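Local coordinates for CRISPR protein (Archaeoglobus fulgidus, PDB 4MJK) that probably serves as a Cas5 subunit of a type I-A CRISPR Cascade complex, the assembly that carries crRNA for recognition of foreign nucleic acid, at residues 194-205 / 221-232. Residues are numbered along the deposited sequence; the frame is centred on the assembly and turned at random.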
# COMPACT_ATOMS: atom_id res chain seq x y z
N GLN A 194 -20.64 -1.60 -15.48
CA GLN A 194 -20.78 -0.91 -14.21
C GLN A 194 -19.57 -0.49 -13.44
O GLN A 194 -18.45 -0.99 -13.59
CB GLN A 194 -21.70 -1.67 -13.25
CG GLN A 194 -23.16 -1.28 -13.40
CD GLN A 194 -23.41 0.17 -13.01
OE1 GLN A 194 -22.50 0.88 -12.56
NE2 GLN A 194 -24.65 0.61 -13.18
N ARG A 195 -19.92 0.44 -12.55
CA ARG A 195 -19.06 1.18 -11.67
C ARG A 195 -18.49 2.43 -12.32
O ARG A 195 -17.39 2.43 -12.88
CB ARG A 195 -18.07 0.29 -10.94
CG ARG A 195 -18.74 -0.49 -9.82
CD ARG A 195 -19.25 0.46 -8.74
NE ARG A 195 -18.40 0.37 -7.55
CZ ARG A 195 -18.30 1.31 -6.62
NH1 ARG A 195 -19.00 2.43 -6.71
NH2 ARG A 195 -17.50 1.12 -5.58
N TRP A 196 -19.29 3.48 -12.24
CA TRP A 196 -18.87 4.83 -12.53
C TRP A 196 -19.17 5.71 -11.31
O TRP A 196 -20.33 6.03 -11.02
CB TRP A 196 -19.59 5.36 -13.76
CG TRP A 196 -19.07 4.71 -15.01
CD1 TRP A 196 -19.50 3.52 -15.56
CD2 TRP A 196 -18.00 5.17 -15.82
NE1 TRP A 196 -18.77 3.25 -16.69
CE2 TRP A 196 -17.84 4.24 -16.87
CE3 TRP A 196 -17.16 6.29 -15.78
CZ2 TRP A 196 -16.88 4.40 -17.87
CZ3 TRP A 196 -16.21 6.45 -16.77
CH2 TRP A 196 -16.08 5.50 -17.80
N GLU A 197 -18.12 6.09 -10.60
CA GLU A 197 -18.27 6.92 -9.42
C GLU A 197 -18.15 8.41 -9.78
O GLU A 197 -18.01 8.75 -10.95
CB GLU A 197 -17.23 6.51 -8.38
CG GLU A 197 -17.79 5.57 -7.33
CD GLU A 197 -18.54 6.32 -6.24
OE1 GLU A 197 -18.94 5.67 -5.25
OE2 GLU A 197 -18.74 7.55 -6.37
N PHE A 198 -18.23 9.27 -8.76
CA PHE A 198 -18.07 10.71 -8.89
C PHE A 198 -16.89 11.11 -8.02
O PHE A 198 -16.69 10.57 -6.92
CB PHE A 198 -19.29 11.46 -8.34
CG PHE A 198 -20.57 11.27 -9.12
CD1 PHE A 198 -21.00 12.24 -10.01
CD2 PHE A 198 -21.33 10.11 -8.97
CE1 PHE A 198 -22.17 12.07 -10.73
CE2 PHE A 198 -22.51 9.93 -9.69
CZ PHE A 198 -22.93 10.91 -10.57
N GLU A 199 -16.12 12.10 -8.47
CA GLU A 199 -15.02 12.57 -7.65
C GLU A 199 -14.72 14.01 -8.03
O GLU A 199 -14.76 14.37 -9.20
CB GLU A 199 -13.80 11.67 -7.87
CG GLU A 199 -12.61 11.94 -6.94
CD GLU A 199 -11.94 10.64 -6.51
OE1 GLU A 199 -12.45 10.00 -5.58
OE2 GLU A 199 -10.92 10.26 -7.14
N VAL A 200 -14.46 14.86 -7.03
CA VAL A 200 -14.18 16.28 -7.30
C VAL A 200 -12.71 16.58 -7.12
O VAL A 200 -12.14 16.29 -6.06
CB VAL A 200 -15.00 17.22 -6.38
CG1 VAL A 200 -14.66 18.68 -6.69
CG2 VAL A 200 -16.50 16.94 -6.55
N TYR A 201 -12.10 17.16 -8.16
CA TYR A 201 -10.66 17.45 -8.18
C TYR A 201 -10.41 18.93 -8.38
O TYR A 201 -11.29 19.66 -8.82
CB TYR A 201 -10.00 16.74 -9.37
CG TYR A 201 -10.15 15.22 -9.41
CD1 TYR A 201 -10.85 14.60 -10.44
CD2 TYR A 201 -9.57 14.43 -8.43
CE1 TYR A 201 -10.98 13.22 -10.48
CE2 TYR A 201 -9.70 13.05 -8.46
CZ TYR A 201 -10.40 12.44 -9.49
OH TYR A 201 -10.54 11.07 -9.53
N LEU A 202 -9.18 19.38 -8.10
CA LEU A 202 -8.71 20.66 -8.63
C LEU A 202 -8.73 20.65 -10.16
O LEU A 202 -8.35 19.66 -10.82
CB LEU A 202 -7.31 20.99 -8.10
CG LEU A 202 -7.17 21.15 -6.57
CD1 LEU A 202 -5.72 21.39 -6.15
CD2 LEU A 202 -8.07 22.28 -6.05
N ASN A 203 -9.20 21.74 -10.75
CA ASN A 203 -9.35 21.84 -12.19
C ASN A 203 -7.98 21.88 -12.88
O ASN A 203 -7.15 22.74 -12.57
CB ASN A 203 -10.19 23.09 -12.52
CG ASN A 203 -10.47 23.25 -14.00
OD1 ASN A 203 -10.15 22.39 -14.81
ND2 ASN A 203 -11.09 24.36 -14.36
N PRO A 204 -7.70 20.93 -13.78
CA PRO A 204 -6.37 20.94 -14.39
C PRO A 204 -6.29 21.87 -15.60
O PRO A 204 -5.20 22.09 -16.12
CB PRO A 204 -6.18 19.49 -14.84
CG PRO A 204 -7.58 19.05 -15.21
CD PRO A 204 -8.50 19.76 -14.21
N PHE A 205 -7.42 22.38 -16.05
CA PHE A 205 -7.46 23.20 -17.25
C PHE A 205 -7.20 24.65 -16.91
O PHE A 205 -7.87 25.22 -16.04
CB PHE A 205 -8.81 23.05 -17.96
CG PHE A 205 -9.10 21.65 -18.37
CD1 PHE A 205 -8.31 21.00 -19.31
CD2 PHE A 205 -10.16 20.96 -17.80
CE1 PHE A 205 -8.57 19.70 -19.68
CE2 PHE A 205 -10.41 19.65 -18.17
CZ PHE A 205 -9.62 19.02 -19.11
N SER A 221 -14.50 26.81 -18.01
CA SER A 221 -13.85 28.10 -17.79
C SER A 221 -12.50 27.99 -17.11
O SER A 221 -11.59 27.31 -17.59
CB SER A 221 -14.75 29.02 -16.94
OG SER A 221 -15.55 29.86 -17.75
N GLY A 222 -12.39 28.70 -16.00
CA GLY A 222 -11.26 28.61 -15.10
C GLY A 222 -11.85 28.57 -13.70
O GLY A 222 -11.54 29.41 -12.86
N LYS A 223 -12.74 27.61 -13.47
CA LYS A 223 -13.24 27.36 -12.13
C LYS A 223 -12.17 26.60 -11.37
O LYS A 223 -11.23 26.08 -11.98
CB LYS A 223 -14.55 26.58 -12.17
CG LYS A 223 -14.51 25.35 -13.06
CD LYS A 223 -15.88 25.08 -13.67
CE LYS A 223 -16.24 23.60 -13.61
NZ LYS A 223 -16.71 23.19 -12.26
N LYS A 224 -12.27 26.57 -10.04
CA LYS A 224 -11.20 26.00 -9.23
C LYS A 224 -11.29 24.48 -9.13
O LYS A 224 -10.27 23.80 -9.08
CB LYS A 224 -11.16 26.62 -7.83
CG LYS A 224 -11.20 28.15 -7.81
CD LYS A 224 -10.62 28.77 -9.08
CE LYS A 224 -9.13 28.47 -9.26
NZ LYS A 224 -8.69 28.81 -10.65
N ALA A 225 -12.51 23.96 -9.09
CA ALA A 225 -12.75 22.52 -8.97
C ALA A 225 -13.57 21.98 -10.14
O ALA A 225 -14.36 22.70 -10.73
CB ALA A 225 -13.46 22.22 -7.68
N VAL A 226 -13.40 20.69 -10.45
CA VAL A 226 -14.15 20.06 -11.53
C VAL A 226 -14.69 18.70 -11.07
O VAL A 226 -14.01 17.96 -10.37
CB VAL A 226 -13.25 19.86 -12.79
CG1 VAL A 226 -12.02 19.03 -12.45
CG2 VAL A 226 -14.03 19.21 -13.90
N LEU A 227 -15.92 18.40 -11.45
CA LEU A 227 -16.54 17.12 -11.15
C LEU A 227 -16.22 16.13 -12.27
O LEU A 227 -16.41 16.45 -13.43
CB LEU A 227 -18.06 17.30 -11.05
CG LEU A 227 -18.86 16.01 -10.84
CD1 LEU A 227 -18.54 15.38 -9.50
CD2 LEU A 227 -20.35 16.28 -10.98
N TYR A 228 -15.70 14.94 -11.91
CA TYR A 228 -15.41 13.89 -12.89
C TYR A 228 -16.25 12.66 -12.62
O TYR A 228 -16.55 12.36 -11.46
CB TYR A 228 -13.94 13.44 -12.78
CG TYR A 228 -12.99 14.04 -13.79
CD1 TYR A 228 -12.72 15.39 -13.79
CD2 TYR A 228 -12.36 13.25 -14.75
CE1 TYR A 228 -11.85 15.96 -14.70
CE2 TYR A 228 -11.48 13.79 -15.67
CZ TYR A 228 -11.22 15.15 -15.64
OH TYR A 228 -10.35 15.71 -16.56
N ARG A 229 -16.58 11.93 -13.67
CA ARG A 229 -17.05 10.56 -13.52
C ARG A 229 -15.82 9.69 -13.72
O ARG A 229 -14.99 9.99 -14.57
CB ARG A 229 -18.13 10.21 -14.56
CG ARG A 229 -19.39 11.06 -14.44
CD ARG A 229 -20.07 10.95 -13.07
NE ARG A 229 -20.52 9.60 -12.71
CZ ARG A 229 -21.75 9.13 -12.92
NH1 ARG A 229 -22.67 9.89 -13.51
NH2 ARG A 229 -22.08 7.90 -12.53
N ILE A 230 -15.68 8.65 -12.90
CA ILE A 230 -14.47 7.82 -12.91
C ILE A 230 -14.88 6.36 -12.93
O ILE A 230 -15.81 5.95 -12.21
CB ILE A 230 -13.57 8.08 -11.66
CG1 ILE A 230 -14.39 7.99 -10.37
CG2 ILE A 230 -12.91 9.46 -11.76
CD1 ILE A 230 -13.58 8.03 -9.08
N PRO A 231 -14.19 5.55 -13.74
CA PRO A 231 -14.56 4.13 -13.79
C PRO A 231 -13.90 3.34 -12.65
O PRO A 231 -12.75 3.62 -12.28
CB PRO A 231 -14.00 3.68 -15.14
CG PRO A 231 -12.76 4.53 -15.31
CD PRO A 231 -13.10 5.88 -14.69
N ILE A 232 -14.64 2.37 -12.12
CA ILE A 232 -14.17 1.50 -11.06
C ILE A 232 -14.38 0.06 -11.53
O ILE A 232 -15.51 -0.41 -11.69
CB ILE A 232 -14.95 1.72 -9.75
CG1 ILE A 232 -14.91 3.20 -9.31
CG2 ILE A 232 -14.44 0.75 -8.67
CD1 ILE A 232 -13.67 3.62 -8.63
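Tyr-201 turns its ring edge toward the face of Tyr-228 on the buried side of two antiparallel strands, 196-202 and 225-231, an offset edge-to-face pair with planes at 72° and centroids 5.6 Å apart. Each tyrosine suits this packed interior because its hydroxyl has a partner: Tyr-201 OH bonds Glu-199 OE2 at 2.6 Å, and Tyr-228 OH reaches Ile-69 O. Ile-230 fills in beside them, its CD1 against Glu-199 CB (3.8 Å). The buried Glu-199 carboxylate is further held by the backbone N atoms of Tyr-29 and Tyr-30, which probably favours its charged form.

The other face is more open to solvent around Phe-198, Val-200, Leu-227 and Arg-229. Phe-198 offers a flat face to the charge of Arg-229, whose chain, bent at chi2 and chi3 (both near -60°), lays the guanidinium over the ring in a cation-pi stack, centres 3.6 Å apart. The guanidinium edge grips the backbone, NH2 donating to Trp-196 O (3.0 Å) and NE to Glu-197 O, which takes Ile-230 N from the opposite face of its plane. Burial returns where Pro-231, needing no N-H in its non-hydrogen-bonded pair, sets CB over the Trp-196 six-membered ring (CH-pi). Where the strands end, the Asn-203 amide both donates, ND2 to Lys-223 O (2.9 Å), and accepts, OD1 from Phe-205 N, an Asx turn.

Strand 225-231 is central in a small sheet, between 196-202 and 180-181; helix 33-46 and Trp-71 of strand 66-73 pack against the tyrosine side.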